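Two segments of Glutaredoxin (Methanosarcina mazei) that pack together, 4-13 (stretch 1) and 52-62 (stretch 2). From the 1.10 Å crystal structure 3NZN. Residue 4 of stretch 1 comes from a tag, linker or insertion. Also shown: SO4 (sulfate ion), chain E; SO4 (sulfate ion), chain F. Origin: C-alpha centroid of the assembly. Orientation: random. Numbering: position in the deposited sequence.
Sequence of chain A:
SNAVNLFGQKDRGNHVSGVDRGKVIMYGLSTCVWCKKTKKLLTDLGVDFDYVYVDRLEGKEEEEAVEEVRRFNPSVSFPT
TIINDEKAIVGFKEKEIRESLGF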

ATOM      1  N   VAL A   4     -17.339   1.448  -8.773  1.00 12.03           N
ATOM      2  CA  VAL A   4     -17.118   1.096  -7.356  1.00 13.07           C
ATOM      3  C   VAL A   4     -16.443  -0.256  -7.219  1.00 12.75           C
ATOM      4  O   VAL A   4     -16.590  -1.111  -8.069  1.00 15.20           O
ATOM      5  CB  VAL A   4     -18.424   1.105  -6.574  1.00 14.81           C
ATOM      6  CG1 VAL A   4     -19.091   2.477  -6.544  1.00 16.33           C
ATOM      7  CG2 VAL A   4     -19.370   0.040  -7.079  1.00 16.55           C
ATOM      8  N   ASN A   5     -15.771  -0.410  -6.068  1.00 12.23           N
ATOM      9  CA  ASN A   5     -15.263  -1.711  -5.666  1.00 12.05           C
ATOM     10  C   ASN A   5     -16.409  -2.550  -5.095  1.00 12.42           C
ATOM     11  O   ASN A   5     -17.569  -2.141  -4.956  1.00 13.09           O
ATOM     12  CB  ASN A   5     -14.024  -1.508  -4.818  1.00 13.41           C
ATOM     13  CG  ASN A   5     -14.323  -0.932  -3.451  1.00 12.17           C
ATOM     14  OD1 ASN A   5     -15.454  -0.904  -2.971  1.00 12.79           O
ATOM     15  ND2 ASN A   5     -13.283  -0.421  -2.813  1.00 13.53           N
ATOM     16  N   LEU A   6     -16.032  -3.734  -4.639  1.00 13.44           N
ATOM     17  CA  LEU A   6     -17.031  -4.726  -4.074  1.00 13.52           C
ATOM     18  C   LEU A   6     -17.705  -4.138  -2.809  1.00 12.72           C
ATOM     19  O   LEU A   6     -18.774  -4.646  -2.391  1.00 16.26           O
ATOM     20  CB  LEU A   6     -16.303  -5.971  -3.804  1.00 16.56           C
ATOM     21  CG  LEU A   6     -16.842  -6.993  -2.931  1.00 18.55           C
ATOM     22  CD1 LEU A   6     -18.079  -7.410  -3.716  1.00 22.41           C
ATOM     23  CD2 LEU A   6     -15.754  -8.113  -2.738  1.00 20.57           C
ATOM     24  N   PHE A   7     -17.024  -3.258  -2.135  1.00 12.49           N
ATOM     25  CA  PHE A   7     -17.471  -2.700  -0.896  1.00 12.67           C
ATOM     26  C   PHE A   7     -18.248  -1.432  -1.092  1.00 13.83           C
ATOM     27  O   PHE A   7     -18.514  -0.749  -0.090  1.00 15.59           O
ATOM     28  CB  PHE A   7     -16.255  -2.507   0.040  1.00 13.14           C
ATOM     29  CG  PHE A   7     -15.337  -3.709   0.044  1.00 13.25           C
ATOM     30  CD1 PHE A   7     -15.844  -5.021   0.448  1.00 12.94           C
ATOM     31  CD2 PHE A   7     -14.038  -3.618  -0.352  1.00 14.94           C
ATOM     32  CE1 PHE A   7     -15.008  -6.082   0.359  1.00 15.04           C
ATOM     33  CE2 PHE A   7     -13.278  -4.729  -0.464  1.00 18.36           C
ATOM     34  CZ  PHE A   7     -13.760  -5.922  -0.051  1.00 15.59           C
ATOM     35  N   GLY A   8     -18.569  -1.084  -2.359  1.00 14.06           N
ATOM     36  CA  GLY A   8     -19.379   0.029  -2.638  1.00 14.22           C
ATOM     37  C   GLY A   8     -18.702   1.380  -2.697  1.00 12.54           C
ATOM     38  O   GLY A   8     -19.385   2.382  -2.798  1.00 15.52           O
ATOM     39  N   GLN A   9     -17.388   1.413  -2.552  1.00 12.26           N
ATOM     40  CA  GLN A   9     -16.613   2.613  -2.566  1.00 12.59           C
ATOM     41  C   GLN A   9     -16.144   2.924  -3.998  1.00 12.55           C
ATOM     42  O   GLN A   9     -15.640   2.109  -4.728  1.00 12.49           O
ATOM     43  CB  GLN A   9     -15.395   2.527  -1.664  1.00 14.33           C
ATOM     44  CG  GLN A   9     -15.588   2.094  -0.319  1.00 18.69           C
ATOM     45  CD  GLN A   9     -14.219   1.725   0.358  1.00 24.87           C
ATOM     46  OE1 GLN A   9     -13.406   0.773  -0.086  1.00 26.09           O
ATOM     47  NE2 GLN A   9     -13.922   2.517   1.410  1.00 24.40           N
ATOM     48  N   LYS A  10     -16.277   4.204  -4.418  1.00 12.93           N
ATOM     49  CA  LYS A  10     -15.820   4.656  -5.677  1.00 12.34           C
ATOM     50  C   LYS A  10     -14.332   4.457  -5.833  1.00 11.80           C
ATOM     51  O   LYS A  10     -13.566   4.901  -4.948  1.00 14.77           O
ATOM     52  CB  LYS A  10     -16.197   6.135  -5.908  1.00 13.68           C
ATOM     53  CG  LYS A  10     -15.857   6.615  -7.302  1.00 14.33           C
ATOM     54  CD  LYS A  10     -16.302   7.990  -7.556  1.00 18.30           C
ATOM     55  CE  LYS A  10     -15.610   9.033  -6.714  1.00 18.64           C
ATOM     56  NZ  LYS A  10     -16.211  10.408  -6.998  1.00 22.19           N
ATOM     57  N   ASP A  11     -13.915   3.749  -6.887  1.00 10.68           N
ATOM     58  CA  ASP A  11     -12.500   3.492  -7.056  1.00 11.50           C
ATOM     59  C   ASP A  11     -11.900   4.099  -8.350  1.00 10.62           C
ATOM     60  O   ASP A  11     -10.727   4.123  -8.506  1.00 11.99           O
ATOM     61  CB  ASP A  11     -12.141   2.000  -6.889  1.00 12.12           C
ATOM     62  CG  ASP A  11     -12.812   1.113  -7.899  1.00 13.07           C
ATOM     63  OD1 ASP A  11     -13.503   1.526  -8.831  1.00 18.42           O
ATOM     64  OD2 ASP A  11     -12.686  -0.122  -7.664  1.00 13.70           O
ATOM     65  N   ARG A  12     -12.773   4.598  -9.258  1.00 11.19           N
ATOM     66  CA  ARG A  12     -12.331   5.167 -10.548  1.00 11.82           C
ATOM     67  C   ARG A  12     -13.410   6.052 -11.035  1.00 11.73           C
ATOM     68  O   ARG A  12     -14.566   5.817 -10.822  1.00 12.73           O
ATOM     69  CB  ARG A  12     -12.187   4.074 -11.600  1.00 15.68           C
ATOM     70  CG  ARG A  12     -11.327   2.888 -11.454  1.00 21.53           C
ATOM     71  CD  ARG A  12     -11.424   1.955 -12.659  1.00 21.52           C
ATOM     72  NE  ARG A  12     -11.149   0.595 -12.213  1.00 30.85           N
ATOM     73  CZ  ARG A  12     -12.104  -0.221 -11.746  1.00 37.02           C
ATOM     74  NH1 ARG A  12     -11.831  -1.437 -11.483  1.00 37.53           N
ATOM     75  NH2 ARG A  12     -13.377   0.151 -11.601  1.00 40.14           N
ATOM     76  N   GLY A  13     -13.007   7.097 -11.765  1.00 13.01           N
ATOM     77  CA  GLY A  13     -13.925   7.933 -12.571  1.00 13.76           C
ATOM     78  C   GLY A  13     -13.282   8.253 -13.902  1.00 12.44           C
ATOM     79  O   GLY A  13     -12.108   8.392 -14.023  1.00 13.89           O
ATOM     80  N   VAL A  52      -8.026   7.221 -10.705  1.00  9.77           N
ATOM     81  CA  VAL A  52      -8.062   5.881 -10.005  1.00  9.73           C
ATOM     82  C   VAL A  52      -7.577   6.138  -8.607  1.00 10.72           C
ATOM     83  O   VAL A  52      -6.573   6.747  -8.355  1.00 11.73           O
ATOM     84  CB  VAL A  52      -7.084   4.934 -10.718  1.00 11.83           C
ATOM     85  CG1 VAL A  52      -7.008   3.567  -9.989  1.00 12.80           C
ATOM     86  CG2 VAL A  52      -7.527   4.723 -12.187  1.00 14.06           C
ATOM     87  N   TYR A  53      -8.385   5.543  -7.633  1.00  9.70           N
ATOM     88  CA  TYR A  53      -7.966   5.558  -6.251  1.00  9.88           C
ATOM     89  C   TYR A  53      -7.324   4.197  -5.909  1.00  9.32           C
ATOM     90  O   TYR A  53      -8.082   3.169  -5.778  1.00 10.37           O
ATOM     91  CB  TYR A  53      -9.148   5.819  -5.337  1.00 10.68           C
ATOM     92  CG  TYR A  53      -9.706   7.226  -5.448  1.00 11.17           C
ATOM     93  CD1 TYR A  53      -8.871   8.329  -5.587  1.00 12.14           C
ATOM     94  CD2 TYR A  53     -11.049   7.455  -5.400  1.00 13.48           C
ATOM     95  CE1 TYR A  53      -9.397   9.604  -5.690  1.00 14.77           C
ATOM     96  CE2 TYR A  53     -11.591   8.764  -5.514  1.00 16.49           C
ATOM     97  CZ  TYR A  53     -10.746   9.791  -5.663  1.00 16.80           C
ATOM     98  OH  TYR A  53     -11.273  11.079  -5.816  1.00 22.07           O
ATOM     99  N   VAL A  54      -6.071   4.133  -5.925  1.00  9.98           N
ATOM    100  CA  VAL A  54      -5.343   2.871  -5.893  1.00 11.43           C
ATOM    101  C   VAL A  54      -5.655   2.141  -4.488  1.00 11.69           C
ATOM    102  O   VAL A  54      -5.735   0.873  -4.551  1.00 13.34           O
ATOM    103  CB  VAL A  54      -3.858   3.075  -6.039  1.00 12.37           C
ATOM    104  CG1 VAL A  54      -3.069   1.830  -5.860  1.00 14.89           C
ATOM    105  CG2 VAL A  54      -3.513   3.631  -7.482  1.00 12.91           C
ATOM    106  N   ASP A  55      -5.863   2.872  -3.478  1.00 12.54           N
ATOM    107  CA  ASP A  55      -6.151   2.224  -2.190  1.00 13.57           C
ATOM    108  C   ASP A  55      -7.513   1.640  -2.165  1.00 14.35           C
ATOM    109  O   ASP A  55      -7.805   0.870  -1.209  1.00 18.95           O
ATOM    110  CB  ASP A  55      -6.066   3.226  -1.101  1.00 14.55           C
ATOM    111  CG  ASP A  55      -7.046   4.353  -1.247  1.00 12.81           C
ATOM    112  OD1 ASP A  55      -7.101   5.016  -2.315  1.00 12.86           O
ATOM    113  OD2 ASP A  55      -7.706   4.745  -0.301  1.00 21.03           O
ATOM    114  N   ARG A  56      -8.408   1.841  -3.118  1.00 12.08           N
ATOM    115  CA  ARG A  56      -9.701   1.245  -3.207  1.00 11.31           C
ATOM    116  C   ARG A  56      -9.755   0.065  -4.136  1.00 11.26           C
ATOM    117  O   ARG A  56     -10.783  -0.500  -4.341  1.00 12.79           O
ATOM    118  CB  ARG A  56     -10.775   2.288  -3.528  1.00 12.07           C
ATOM    119  CG  ARG A  56     -10.969   3.198  -2.373  1.00 18.47           C
ATOM    120  CD  ARG A  56     -12.104   4.064  -2.493  1.00 17.19           C
ATOM    121  NE  ARG A  56     -12.359   4.803  -1.260  1.00 17.55           N
ATOM    122  CZ  ARG A  56     -13.105   5.912  -1.309  1.00 18.71           C
ATOM    123  NH1 ARG A  56     -13.654   6.254  -2.440  1.00 19.19           N
ATOM    124  NH2 ARG A  56     -13.324   6.629  -0.219  1.00 20.50           N
ATOM    125  N   LEU A  57      -8.625  -0.282  -4.708  1.00 13.57           N
ATOM    126  CA  LEU A  57      -8.568  -1.432  -5.603  1.00 15.22           C
ATOM    127  C   LEU A  57      -8.159  -2.665  -4.832  1.00 16.25           C
ATOM    128  O   LEU A  57      -7.465  -2.559  -3.841  1.00 19.17           O
ATOM    129  CB  LEU A  57      -7.614  -1.148  -6.742  1.00 14.35           C
ATOM    130  CG  LEU A  57      -7.904   0.026  -7.666  1.00 16.06           C
ATOM    131  CD1 LEU A  57      -6.725   0.206  -8.589  1.00 14.87           C
ATOM    132  CD2 LEU A  57      -9.235  -0.172  -8.446  1.00 17.06           C
ATOM    133  N   GLU A  58      -8.413  -3.809  -5.455  1.00 19.16           N
ATOM    134  CA  GLU A  58      -8.205  -5.105  -4.943  1.00 20.54           C
ATOM    135  C   GLU A  58      -7.519  -5.989  -5.961  1.00 18.48           C
ATOM    136  O   GLU A  58      -7.712  -5.791  -7.129  1.00 20.22           O
ATOM    137  CB  GLU A  58      -9.592  -5.729  -4.649  1.00 25.87           C
ATOM    138  CG  GLU A  58     -10.281  -5.163  -3.415  1.00 31.10           C
ATOM    139  CD  GLU A  58     -11.409  -4.193  -3.711  1.00 33.57           C
ATOM    140  OE1 GLU A  58     -12.477  -4.529  -4.391  1.00 39.45           O
ATOM    141  OE2 GLU A  58     -11.245  -3.084  -3.195  1.00 26.55           O
ATOM    142  N   GLY A  59      -6.853  -7.045  -5.482  1.00 17.23           N
ATOM    143  CA  GLY A  59      -6.385  -8.092  -6.301  1.00 16.83           C
ATOM    144  C   GLY A  59      -5.590  -7.620  -7.478  1.00 15.83           C
ATOM    145  O   GLY A  59      -4.728  -6.723  -7.341  1.00 15.66           O
ATOM    146  N   LYS A  60      -5.849  -8.187  -8.661  1.00 16.90           N
ATOM    147  CA  LYS A  60      -5.035  -7.958  -9.788  1.00 16.86           C
ATOM    148  C   LYS A  60      -5.156  -6.491 -10.209  1.00 15.51           C
ATOM    149  O   LYS A  60      -4.211  -5.922 -10.782  1.00 16.36           O
ATOM    150  CB  LYS A  60      -5.422  -8.870 -10.972  1.00 19.73           C
ATOM    151  CG  LYS A  60      -5.158 -10.336 -10.697  1.00 27.41           C
ATOM    152  CD  LYS A  60      -6.155 -11.319 -11.436  1.00 34.87           C
ATOM    153  CE  LYS A  60      -6.043 -12.718 -10.862  1.00 36.03           C
ATOM    154  NZ  LYS A  60      -4.576 -13.113 -10.799  1.00 38.64           N
ATOM    155  N   GLU A  61      -6.312  -5.872 -10.033  1.00 16.44           N
ATOM    156  CA  GLU A  61      -6.422  -4.510 -10.390  1.00 15.92           C
ATOM    157  C   GLU A  61      -5.475  -3.620  -9.592  1.00 13.45           C
ATOM    158  O   GLU A  61      -4.965  -2.651 -10.168  1.00 14.63           O
ATOM    159  CB  GLU A  61      -7.844  -4.017 -10.276  1.00 19.24           C
ATOM    160  CG  GLU A  61      -8.689  -4.529 -11.383  1.00 24.20           C
ATOM    161  CD  GLU A  61     -10.072  -3.930 -11.456  1.00 30.89           C
ATOM    162  OE1 GLU A  61     -10.423  -3.034 -10.632  1.00 32.09           O
ATOM    163  OE2 GLU A  61     -10.847  -4.389 -12.361  1.00 37.84           O
ATOM    164  N   GLU A  62      -5.371  -3.819  -8.310  1.00 13.80           N
ATOM    165  CA  GLU A  62      -4.460  -3.041  -7.485  1.00 12.71           C
ATOM    166  C   GLU A  62      -3.039  -3.291  -7.901  1.00 12.22           C
ATOM    167  O   GLU A  62      -2.285  -2.347  -8.080  1.00 12.54           O
ATOM    168  CB  GLU A  62      -4.611  -3.412  -6.039  1.00 14.02           C
ATOM    169  CG  GLU A  62      -3.766  -2.579  -5.050  1.00 14.44           C
ATOM    170  CD  GLU A  62      -2.351  -3.077  -4.796  1.00 16.08           C
ATOM    171  OE1 GLU A  62      -1.989  -4.224  -5.208  1.00 17.69           O
ATOM    172  OE2 GLU A  62      -1.541  -2.288  -4.176  1.00 16.09           O
TER
HETATM  173  S   SO4 E 106      -8.797 -10.315  -8.830  1.00 46.23           S
HETATM  174  O1  SO4 E 106      -9.228 -11.371  -9.780  1.00 45.67           O
HETATM  175  O2  SO4 E 106      -8.834  -9.005  -9.520  1.00 48.81           O
HETATM  176  O3  SO4 E 106      -9.673 -10.243  -7.620  1.00 44.20           O
HETATM  177  O4  SO4 E 106      -7.413 -10.493  -8.414  1.00 43.26           O
HETATM  178  S   SO4 F 107     -17.363  11.439 -10.519  1.00 27.10           S
HETATM  179  O1  SO4 F 107     -18.186  10.746 -11.577  1.00 32.23           O
HETATM  180  O2  SO4 F 107     -17.754  12.851 -10.477  1.00 34.06           O
HETATM  181  O3  SO4 F 107     -17.576  10.867  -9.269  1.00 28.47           O
HETATM  182  O4  SO4 F 107     -15.980  11.308 -11.082  1.00 32.99           O
HETATM  183  O   HOH W   1     -13.617  -4.824  -6.556  1.00 28.10           O
HETATM  184  O   HOH W   2     -11.252   3.511   1.295  1.00 33.01           O
HETATM  185  O   HOH W   3     -13.945  11.677  -5.714  1.00 35.67           O

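How does the start of stretch 1 reach the second stretch? Val4, a tag residue, makes no contact, so the work begins at Asn5, whose side chain points toward stretch 2. Its ND2 donates to Arg56 O at 2.9 Å, nearly straight, and to Gln9 OE1 at 3.0 Å. Its OD1 meanwhile accepts from Gln9 N at 3.0 Å. One amide thus ties down its own loop, a type I turn from Asn5 to Gly8, while fastening that loop to the other stretch.

What do the turn residues add? Mostly, they lie near Glu58. A water accepts weakly from Leu6 N at 3.3 Å and donates to Glu58 OE1 at 2.5 Å, bridging a gap too wide for direct bonding. Phe7 CE2 comes within 3.8 Å of Glu58 OE2, whereas Gly8 touches nothing across the contact.

Why is Arg56 so deeply engaged with Gln9 and Lys10? Its extended side chain runs along stretch 1, so that Gln9 CB lies over one face of the guanidinium while Lys10 O sits at the edge. There Arg56 NH1 donates to Lys10 O at 2.9 Å, in the plane where N-H groups point. Farther out, a water joins Lys10 NZ, at 2.9 Å, to Tyr53 OH, at 2.7 Å.

How do the strands meet at the end? Asp11 O accepts from Tyr53 N at 2.9 Å, and Val52 CA approaches the same oxygen at 3.5 Å in a CA-H...O contact. Asp11 CB also packs against Arg56 CB at 3.6 Å. Next, Arg12 and Val52 form an antiparallel, non-hydrogen-bonded pair, their side chains sharing a sheet face. Arg12 also forms a salt bridge with Glu61, but the modelled NH1 to OE1 distance, 2.3 Å, is too short to be trusted in detail.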